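DNA replication regulator protein HobA (Helicobacter pylori, PDB 2UVP) is required for initiation of DNA replication and increases binding of the initiator DnaA to the origin region oriC. Local coordinates at residues A[54-64]-A[115-125]; A[97-106]-A[126-137]. All blocks are in the same frame, centred on the assembly; numbering follows the deposited sequence.

How the contacts relate
After its N-terminal helices the chain reaches strand 55-60, the first half of contact 1, and passes through helix 65-75 and strand 88-90 before reaching 97-106, the first half of contact 2. Helix 102-112 then leads into strand 116-121, which closes contact 1 across 50 intervening residues; the following 126-137 closes contact 2 across 19. The two loops therefore cross rather than nest. Contact 1 joins neighbouring strands of the parallel sheet, whereas contact 2 joins the helices before and after strand 116-121. Their centres lie about 12 Å apart, and they meet directly where Phe118 CZ packs 3.4 Å from Ile132 CG2.

Contact 1: A[54-64]-A[115-125]; sequences GSLLVSADSSR and NPMFWHVGKIE
Two central, parallel strands of the five-stranded sheet meet here, Ser55 to Ala60 beside Pro116 to Val121, with axes 4.6 Å apart and 16° from parallel. Leu57 N donates to Met117 O at 2.8 Å, almost straight at 176°, and Leu57 O accepts from Trp119 N; Ser59 N and O repeat the pattern with Trp119 O and Val121 N. One face carries Leu56, Val58 and Trp119: Leu56 CD1 lies 4.0 Å from Trp119 CE3, while Val58 runs alongside the indole. Phe140, Trp142 and Phe172 also meet this indole. On the other face, Leu57 CD2 crosses obliquely to Phe118. With both strands flanked by further strands in the order 88-90, 55-60, 116-121, 139-143, and helices on the two faces, this is the core of a three-layer alpha/beta fold. Ser59 OG, set between its backbone N and carbonyl carbon (chi1 57°), reaches the imidazole edge and hydrogen-bonds His120 ND1 at 2.7 Å. Beyond the strand ends, Asp61 OD2 takes Lys123 N at 2.8 Å and Arg64 NH2 at 2.9 Å from opposite faces of the carboxylate plane. Arg64 NE holds OD1, so a side-on, two-nitrogen salt bridge fixes the carboxylate's rotation. Glu125 OE1 accepts from Ser62 N at 2.8 Å, tying the two loops again.

Contact 2: A[97-106]-A[126-137]; sequences YPKNDANLSL and NEGLKTILLSKI
With CG placed between its backbone N and carbonyl carbon (chi1 80°), Asn126 sends its amide to loop 97-101, and Leu106, its CG opposite the backbone N (chi1 -172°), slides CD1 past that of Ile137, which runs the opposite way. Asn126 ND2 donates to Pro98 O at 2.8 Å, nearly straight, with the acceptor close to the amide plane. Its OD1 meanwhile caps helix 127-133 by accepting from Leu129 N at 3.2 Å, above the carbonyl plane, so both ends of one amide are engaged and its rotation is fixed. The CD1 methyl of Ile132 meets CG of the Pro98 ring at 3.3 Å, tight for two carbons. Ser105 CB reaches the same Ile132 methyl from helix 102-112. The CA atoms come nearest at Ala102 and Gly128, where Ala102 CB lies 3.2 Å from Gly128 O and 3.6 Å from Thr131 CB. Farther along, Leu106 CD1 rests 3.5 Å from Ser135 OG, whose hydroxyl donates to Ile132 O at 2.6 Å. Phe118 of strand 116-121 underlies Ile132 and Ile137. The short axes are 9.2 Å apart and cross at -49°, the close packing of two neighbouring helices, N-capped by Asn126 and, through a weak bond, by Asp101, on one face of an alpha/beta sheet.

Contact 1: A[54-64]-A[115-125]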
loop_
_atom_site.group_PDB
_atom_site.type_symbol
_atom_site.label_atom_id
_atom_site.label_comp_id
_atom_site.label_asym_id
_atom_site.label_seq_id
_atom_site.Cartn_x
_atom_site.Cartn_y
_atom_site.Cartn_z
ATOM N N GLY A 54 -9.867 -17.526 17.335
ATOM C CA GLY A 54 -8.867 -16.469 17.521
ATOM C C GLY A 54 -8.422 -15.796 16.224
ATOM O O GLY A 54 -8.474 -16.390 15.152
ATOM N N SER A 55 -7.983 -14.551 16.337
ATOM C CA SER A 55 -7.418 -13.805 15.214
ATOM C C SER A 55 -5.886 -13.812 15.281
ATOM O O SER A 55 -5.289 -13.919 16.364
ATOM C CB SER A 55 -7.963 -12.353 15.199
ATOM O OG SER A 55 -7.674 -11.698 16.418
ATOM N N LEU A 56 -5.234 -13.728 14.122
ATOM C CA LEU A 56 -3.776 -13.625 14.077
ATOM C C LEU A 56 -3.396 -12.247 13.571
ATOM O O LEU A 56 -3.793 -11.847 12.464
ATOM C CB LEU A 56 -3.162 -14.698 13.162
ATOM C CG LEU A 56 -3.338 -16.146 13.613
ATOM C CD1 LEU A 56 -2.915 -17.057 12.479
ATOM C CD2 LEU A 56 -2.502 -16.398 14.862
ATOM N N LEU A 57 -2.663 -11.506 14.394
ATOM C CA LEU A 57 -2.242 -10.161 14.016
ATOM C C LEU A 57 -0.781 -10.303 13.645
ATOM O O LEU A 57 0.077 -10.497 14.518
ATOM C CB LEU A 57 -2.425 -9.173 15.180
ATOM C CG LEU A 57 -3.831 -8.550 15.338
ATOM C CD1 LEU A 57 -4.920 -9.572 15.492
ATOM C CD2 LEU A 57 -3.783 -7.575 16.539
ATOM N N VAL A 58 -0.499 -10.202 12.353
ATOM C CA VAL A 58 0.808 -10.591 11.833
ATOM C C VAL A 58 1.673 -9.364 11.589
ATOM O O VAL A 58 1.253 -8.389 10.944
ATOM C CB VAL A 58 0.676 -11.424 10.505
ATOM C CG1 VAL A 58 2.029 -12.043 10.140
ATOM C CG2 VAL A 58 -0.348 -12.556 10.654
ATOM N N SER A 59 2.904 -9.411 12.094
ATOM C CA SER A 59 3.859 -8.336 11.876
ATOM C C SER A 59 5.223 -8.930 11.502
ATOM O O SER A 59 5.487 -10.119 11.766
ATOM C CB SER A 59 4.000 -7.460 13.135
ATOM O OG SER A 59 4.395 -8.222 14.261
ATOM N N ALA A 60 6.080 -8.096 10.917
ATOM C CA ALA A 60 7.451 -8.525 10.524
ATOM C C ALA A 60 8.359 -7.328 10.504
ATOM O O ALA A 60 7.906 -6.191 10.279
ATOM C CB ALA A 60 7.440 -9.180 9.156
ATOM N N ASP A 61 9.656 -7.578 10.670
ATOM C CA ASP A 61 10.645 -6.513 10.551
ATOM C C ASP A 61 10.744 -5.974 9.113
ATOM O O ASP A 61 10.152 -6.540 8.183
ATOM C CB ASP A 61 12.005 -6.957 11.158
ATOM C CG ASP A 61 12.735 -8.012 10.326
ATOM O OD1 ASP A 61 12.465 -8.175 9.117
ATOM O OD2 ASP A 61 13.635 -8.670 10.893
ATOM N N SER A 62 11.455 -4.859 8.940
ATOM C CA SER A 62 11.522 -4.204 7.637
ATOM C C SER A 62 11.966 -5.179 6.525
ATOM O O SER A 62 11.328 -5.253 5.463
ATOM C CB SER A 62 12.408 -2.933 7.694
ATOM O OG SER A 62 13.599 -3.153 8.447
ATOM N N SER A 63 12.998 -5.975 6.786
ATOM C CA SER A 63 13.539 -6.848 5.743
ATOM C C SER A 63 12.572 -7.977 5.380
ATOM O O SER A 63 12.726 -8.618 4.326
ATOM C CB SER A 63 14.900 -7.393 6.173
ATOM O OG SER A 63 15.832 -6.307 6.146
ATOM N N ARG A 64 11.590 -8.220 6.252
ATOM C CA ARG A 64 10.678 -9.361 6.056
ATOM C C ARG A 64 9.262 -8.975 5.647
ATOM O O ARG A 64 8.335 -9.812 5.720
ATOM C CB ARG A 64 10.664 -10.261 7.296
ATOM C CG ARG A 64 11.556 -11.521 7.170
ATOM C CD ARG A 64 12.970 -11.174 6.732
ATOM N NE ARG A 64 13.672 -10.453 7.790
ATOM C CZ ARG A 64 14.996 -10.445 7.955
ATOM N NH1 ARG A 64 15.787 -11.126 7.125
ATOM N NH2 ARG A 64 15.522 -9.758 8.959
ATOM N N ASN A 115 -10.245 -11.836 20.351
ATOM C CA ASN A 115 -9.270 -12.829 20.830
ATOM C C ASN A 115 -8.019 -12.808 19.943
ATOM O O ASN A 115 -7.816 -13.730 19.166
ATOM C CB ASN A 115 -9.939 -14.218 20.820
ATOM C CG ASN A 115 -9.059 -15.328 21.398
ATOM O OD1 ASN A 115 -8.099 -15.079 22.124
ATOM N ND2 ASN A 115 -9.406 -16.563 21.074
ATOM N N PRO A 116 -7.183 -11.758 20.070
ATOM C CA PRO A 116 -6.023 -11.661 19.177
ATOM C C PRO A 116 -4.829 -12.488 19.649
ATOM O O PRO A 116 -4.688 -12.751 20.837
ATOM C CB PRO A 116 -5.669 -10.179 19.246
ATOM C CG PRO A 116 -5.990 -9.831 20.704
ATOM C CD PRO A 116 -7.249 -10.607 20.998
ATOM N N MET A 117 -3.980 -12.873 18.698
ATOM C CA MET A 117 -2.678 -13.460 18.993
ATOM C C MET A 117 -1.706 -12.769 18.052
ATOM O O MET A 117 -2.019 -12.606 16.864
ATOM C CB MET A 117 -2.681 -14.980 18.756
ATOM C CG MET A 117 -1.280 -15.588 18.755
ATOM S SD MET A 117 -1.226 -17.359 18.408
ATOM C CE MET A 117 -1.672 -18.027 20.004
ATOM N N PHE A 118 -0.563 -12.333 18.583
ATOM C CA PHE A 118 0.446 -11.652 17.779
ATOM C C PHE A 118 1.375 -12.666 17.158
ATOM O O PHE A 118 1.954 -13.489 17.869
ATOM C CB PHE A 118 1.277 -10.691 18.614
ATOM C CG PHE A 118 0.499 -9.540 19.157
ATOM C CD1 PHE A 118 0.038 -8.531 18.315
ATOM C CD2 PHE A 118 0.243 -9.455 20.515
ATOM C CE1 PHE A 118 -0.686 -7.443 18.829
ATOM C CE2 PHE A 118 -0.485 -8.375 21.044
ATOM C CZ PHE A 118 -0.947 -7.372 20.203
ATOM N N TRP A 119 1.533 -12.605 15.846
ATOM C CA TRP A 119 2.510 -13.470 15.168
ATOM C C TRP A 119 3.545 -12.547 14.593
ATOM O O TRP A 119 3.254 -11.767 13.675
ATOM C CB TRP A 119 1.828 -14.243 14.055
ATOM C CG TRP A 119 2.692 -15.159 13.234
ATOM C CD1 TRP A 119 4.065 -15.325 13.289
ATOM C CD2 TRP A 119 2.224 -16.027 12.207
ATOM N NE1 TRP A 119 4.460 -16.258 12.349
ATOM C CE2 TRP A 119 3.352 -16.693 11.666
ATOM C CE3 TRP A 119 0.958 -16.293 11.674
ATOM C CZ2 TRP A 119 3.240 -17.641 10.648
ATOM C CZ3 TRP A 119 0.838 -17.229 10.669
ATOM C CH2 TRP A 119 1.985 -17.900 10.159
ATOM N N HIS A 120 4.756 -12.579 15.148
ATOM C CA HIS A 120 5.764 -11.619 14.692
ATOM C C HIS A 120 6.959 -12.367 14.145
ATOM O O HIS A 120 7.381 -13.361 14.738
ATOM C CB HIS A 120 6.205 -10.664 15.807
ATOM C CG HIS A 120 7.292 -9.733 15.381
ATOM N ND1 HIS A 120 7.054 -8.626 14.589
ATOM C CD2 HIS A 120 8.640 -9.801 15.541
ATOM C CE1 HIS A 120 8.201 -8.021 14.337
ATOM N NE2 HIS A 120 9.177 -8.740 14.865
ATOM N N VAL A 121 7.506 -11.865 13.041
ATOM C CA VAL A 121 8.699 -12.455 12.429
ATOM C C VAL A 121 9.841 -11.465 12.334
ATOM O O VAL A 121 9.734 -10.428 11.672
ATOM C CB VAL A 121 8.398 -12.988 11.010
ATOM C CG1 VAL A 121 9.641 -13.685 10.444
ATOM C CG2 VAL A 121 7.195 -13.931 11.067
ATOM N N GLY A 122 10.955 -11.801 12.986
ATOM C CA GLY A 122 12.196 -11.097 12.771
ATOM C C GLY A 122 12.545 -10.172 13.921
ATOM O O GLY A 122 12.108 -10.383 15.068
ATOM N N LYS A 123 13.331 -9.158 13.595
ATOM C CA LYS A 123 13.780 -8.157 14.578
ATOM C C LYS A 123 12.601 -7.388 15.134
ATOM O O LYS A 123 11.611 -7.143 14.412
ATOM C CB LYS A 123 14.736 -7.174 13.922
ATOM C CG LYS A 123 16.035 -7.797 13.455
ATOM C CD LYS A 123 17.033 -6.739 12.981
ATOM C CE LYS A 123 16.556 -6.032 11.718
ATOM N NZ LYS A 123 17.640 -5.248 11.038
ATOM N N ILE A 124 12.729 -6.986 16.397
ATOM C CA ILE A 124 11.749 -6.107 17.036
ATOM C C ILE A 124 12.344 -4.692 16.980
ATOM O O ILE A 124 13.237 -4.344 17.767
ATOM C CB ILE A 124 11.423 -6.563 18.472
ATOM C CG1 ILE A 124 10.868 -7.995 18.449
ATOM C CG2 ILE A 124 10.428 -5.584 19.118
ATOM C CD1 ILE A 124 10.746 -8.693 19.796
ATOM N N GLU A 125 11.865 -3.898 16.028
ATOM C CA GLU A 125 12.568 -2.678 15.632
ATOM C C GLU A 125 12.220 -1.425 16.443
ATOM O O GLU A 125 12.840 -0.378 16.257
ATOM C CB GLU A 125 12.498 -2.470 14.105
ATOM C CG GLU A 125 13.333 -3.561 13.355
ATOM C CD GLU A 125 13.212 -3.534 11.844
ATOM O OE1 GLU A 125 12.076 -3.603 11.330
ATOM O OE2 GLU A 125 14.262 -3.482 11.160
HETATM O O HOH W 1 -10.164 -11.598 17.432
HETATM O O HOH W 2 17.552 -6.464 8.681
#

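Contact 2: A[97-106]-A[126-137]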
loop_
_atom_site.group_PDB
_atom_site.type_symbol
_atom_site.label_atom_id
_atom_site.label_comp_id
_atom_site.label_asym_id
_atom_site.label_seq_id
_atom_site.Cartn_x
_atom_site.Cartn_y
_atom_site.Cartn_z
ATOM N N TYR A 97 -0.537 -0.283 15.142
ATOM C CA TYR A 97 0.868 -0.628 15.233
ATOM C C TYR A 97 1.560 0.436 16.088
ATOM O O TYR A 97 1.384 1.628 15.839
ATOM C CB TYR A 97 1.509 -0.700 13.859
ATOM C CG TYR A 97 2.902 -1.259 13.916
ATOM C CD1 TYR A 97 3.133 -2.628 13.767
ATOM C CD2 TYR A 97 3.996 -0.415 14.131
ATOM C CE1 TYR A 97 4.442 -3.142 13.807
ATOM C CE2 TYR A 97 5.294 -0.921 14.189
ATOM C CZ TYR A 97 5.503 -2.283 14.024
ATOM O OH TYR A 97 6.796 -2.768 14.091
ATOM N N PRO A 98 2.314 0.002 17.114
ATOM C CA PRO A 98 2.899 0.952 18.058
ATOM C C PRO A 98 4.150 1.583 17.490
ATOM O O PRO A 98 5.206 0.944 17.431
ATOM C CB PRO A 98 3.247 0.075 19.256
ATOM C CG PRO A 98 3.563 -1.265 18.635
ATOM C CD PRO A 98 2.640 -1.397 17.461
ATOM N N LYS A 99 4.015 2.808 17.021
ATOM C CA LYS A 99 5.174 3.647 16.781
ATOM C C LYS A 99 5.551 4.304 18.105
ATOM O O LYS A 99 6.714 4.248 18.522
ATOM C CB LYS A 99 4.880 4.664 15.681
ATOM C CG LYS A 99 5.148 4.088 14.306
ATOM C CD LYS A 99 3.922 4.102 13.422
ATOM C CE LYS A 99 4.141 3.181 12.225
ATOM N NZ LYS A 99 2.881 2.867 11.485
ATOM N N ASN A 100 4.560 4.892 18.775
ATOM C CA ASN A 100 4.696 5.364 20.163
ATOM C C ASN A 100 3.388 6.009 20.617
ATOM O O ASN A 100 2.960 6.972 19.983
ATOM C CB ASN A 100 5.835 6.378 20.280
ATOM C CG ASN A 100 6.478 6.374 21.646
ATOM O OD1 ASN A 100 6.737 7.431 22.221
ATOM N ND2 ASN A 100 6.745 5.179 22.178
ATOM N N ASP A 101 2.745 5.533 21.696
ATOM C CA ASP A 101 3.265 4.570 22.686
ATOM C C ASP A 101 2.454 3.256 22.832
ATOM O O ASP A 101 1.271 3.183 22.464
ATOM C CB ASP A 101 3.302 5.253 24.050
ATOM C CG ASP A 101 1.911 5.651 24.536
ATOM O OD1 ASP A 101 1.321 4.913 25.357
ATOM O OD2 ASP A 101 1.396 6.690 24.071
ATOM N N ALA A 102 3.087 2.243 23.428
ATOM C CA ALA A 102 2.555 0.870 23.460
ATOM C C ALA A 102 1.303 0.622 24.327
ATOM O O ALA A 102 0.527 -0.289 24.036
ATOM C CB ALA A 102 3.661 -0.114 23.835
ATOM N N ASN A 103 1.128 1.397 25.398
ATOM C CA ASN A 103 -0.044 1.219 26.266
ATOM C C ASN A 103 -1.339 1.614 25.568
ATOM O O ASN A 103 -2.357 0.918 25.712
ATOM C CB ASN A 103 0.108 1.956 27.607
ATOM C CG ASN A 103 1.021 1.226 28.579
ATOM O OD1 ASN A 103 1.038 -0.014 28.650
ATOM N ND2 ASN A 103 1.787 1.997 29.349
ATOM N N LEU A 104 -1.301 2.716 24.810
ATOM C CA LEU A 104 -2.439 3.101 23.960
ATOM C C LEU A 104 -2.775 2.022 22.935
ATOM O O LEU A 104 -3.927 1.590 22.855
ATOM C CB LEU A 104 -2.217 4.442 23.257
ATOM C CG LEU A 104 -2.574 5.748 23.974
ATOM C CD1 LEU A 104 -2.619 6.898 22.977
ATOM C CD2 LEU A 104 -3.889 5.656 24.726
ATOM N N SER A 105 -1.775 1.572 22.170
ATOM C CA SER A 105 -2.024 0.515 21.178
ATOM C C SER A 105 -2.612 -0.736 21.827
ATOM O O SER A 105 -3.589 -1.289 21.340
ATOM C CB SER A 105 -0.755 0.155 20.402
ATOM O OG SER A 105 -0.193 1.296 19.794
ATOM N N LEU A 106 -2.021 -1.175 22.936
ATOM C CA LEU A 106 -2.478 -2.395 23.583
ATOM C C LEU A 106 -3.949 -2.319 23.987
ATOM O O LEU A 106 -4.732 -3.234 23.702
ATOM C CB LEU A 106 -1.605 -2.712 24.797
ATOM C CG LEU A 106 -1.838 -4.063 25.455
ATOM C CD1 LEU A 106 -1.160 -5.153 24.640
ATOM C CD2 LEU A 106 -1.260 -4.008 26.867
ATOM N N ASN A 126 11.257 -1.533 17.353
ATOM C CA ASN A 126 11.051 -0.454 18.321
ATOM C C ASN A 126 10.508 -0.930 19.661
ATOM O O ASN A 126 9.970 -2.042 19.783
ATOM C CB ASN A 126 10.220 0.701 17.728
ATOM C CG ASN A 126 8.724 0.418 17.717
ATOM O OD1 ASN A 126 8.295 -0.726 17.598
ATOM N ND2 ASN A 126 7.925 1.474 17.840
ATOM N N GLU A 127 10.655 -0.076 20.675
ATOM C CA GLU A 127 10.305 -0.460 22.038
ATOM C C GLU A 127 8.807 -0.671 22.244
ATOM O O GLU A 127 8.394 -1.484 23.071
ATOM C CB GLU A 127 10.870 0.563 23.033
ATOM C CG GLU A 127 12.382 0.435 23.232
ATOM C CD GLU A 127 12.741 -0.779 24.083
ATOM O OE1 GLU A 127 11.919 -1.177 24.935
ATOM O OE2 GLU A 127 13.842 -1.335 23.897
ATOM N N GLY A 128 7.991 0.061 21.491
ATOM C CA GLY A 128 6.544 -0.093 21.576
ATOM C C GLY A 128 6.085 -1.485 21.162
ATOM O O GLY A 128 5.229 -2.084 21.809
ATOM N N LEU A 129 6.670 -2.003 20.080
ATOM C CA LEU A 129 6.387 -3.374 19.662
ATOM C C LEU A 129 6.883 -4.355 20.723
ATOM O O LEU A 129 6.181 -5.292 21.080
ATOM C CB LEU A 129 7.026 -3.675 18.297
ATOM C CG LEU A 129 6.701 -5.065 17.707
ATOM C CD1 LEU A 129 5.183 -5.269 17.509
ATOM C CD2 LEU A 129 7.470 -5.266 16.413
ATOM N N LYS A 130 8.096 -4.129 21.235
ATOM C CA LYS A 130 8.638 -5.001 22.271
ATOM C C LYS A 130 7.674 -5.090 23.447
ATOM O O LYS A 130 7.351 -6.176 23.900
ATOM C CB LYS A 130 10.023 -4.526 22.722
ATOM C CG LYS A 130 10.709 -5.488 23.674
ATOM C CD LYS A 130 12.155 -5.754 23.252
ATOM C CE LYS A 130 13.135 -4.833 23.950
ATOM N NZ LYS A 130 14.440 -5.537 24.191
ATOM N N THR A 131 7.182 -3.939 23.896
ATOM C CA THR A 131 6.238 -3.884 25.009
ATOM C C THR A 131 4.961 -4.679 24.722
ATOM O O THR A 131 4.435 -5.356 25.595
ATOM C CB THR A 131 5.915 -2.408 25.366
ATOM O OG1 THR A 131 7.134 -1.732 25.715
ATOM C CG2 THR A 131 4.955 -2.321 26.533
ATOM N N ILE A 132 4.472 -4.606 23.487
ATOM C CA ILE A 132 3.254 -5.306 23.109
ATOM C C ILE A 132 3.486 -6.823 23.131
ATOM O O ILE A 132 2.676 -7.594 23.667
ATOM C CB ILE A 132 2.748 -4.791 21.731
ATOM C CG1 ILE A 132 1.808 -3.605 21.957
ATOM C CG2 ILE A 132 2.048 -5.884 20.943
ATOM C CD1 ILE A 132 1.494 -2.822 20.717
ATOM N N LEU A 133 4.623 -7.237 22.583
ATOM C CA LEU A 133 4.938 -8.653 22.499
ATOM C C LEU A 133 5.220 -9.230 23.885
ATOM O O LEU A 133 4.988 -10.409 24.122
ATOM C CB LEU A 133 6.097 -8.880 21.525
ATOM C CG LEU A 133 5.793 -8.462 20.076
ATOM C CD1 LEU A 133 6.991 -8.721 19.197
ATOM C CD2 LEU A 133 4.551 -9.150 19.518
ATOM N N LEU A 134 5.698 -8.374 24.789
ATOM C CA LEU A 134 5.913 -8.716 26.207
ATOM C C LEU A 134 4.614 -8.868 27.013
ATOM O O LEU A 134 4.632 -9.378 28.145
ATOM C CB LEU A 134 6.786 -7.639 26.855
ATOM C CG LEU A 134 8.222 -7.903 27.335
ATOM C CD1 LEU A 134 8.876 -9.153 26.748
ATOM C CD2 LEU A 134 9.095 -6.682 27.098
ATOM N N SER A 135 3.499 -8.425 26.430
ATOM C CA SER A 135 2.213 -8.377 27.124
ATOM C C SER A 135 1.583 -9.754 27.381
ATOM O O SER A 135 2.167 -10.786 27.047
ATOM C CB SER A 135 1.236 -7.464 26.373
ATOM O OG SER A 135 0.694 -8.109 25.231
ATOM N N LYS A 136 0.398 -9.743 27.987
ATOM C CA LYS A 136 -0.359 -10.944 28.333
ATOM C C LYS A 136 -0.932 -11.621 27.090
ATOM O O LYS A 136 -1.246 -12.814 27.118
ATOM C CB LYS A 136 -1.534 -10.605 29.279
ATOM C CG LYS A 136 -1.409 -9.277 30.047
ATOM C CD LYS A 136 -1.903 -8.081 29.202
ATOM C CE LYS A 136 -1.130 -6.802 29.521
ATOM N NZ LYS A 136 0.349 -6.985 29.429
ATOM N N ILE A 137 -1.090 -10.858 26.008
ATOM C CA ILE A 137 -1.749 -11.372 24.811
ATOM C C ILE A 137 -0.919 -12.546 24.274
ATOM O O ILE A 137 0.306 -12.489 24.292
ATOM C CB ILE A 137 -1.978 -10.271 23.723
ATOM C CG1 ILE A 137 -3.047 -9.264 24.171
ATOM C CG2 ILE A 137 -2.489 -10.878 22.407
ATOM C CD1 ILE A 137 -2.546 -8.139 25.037
#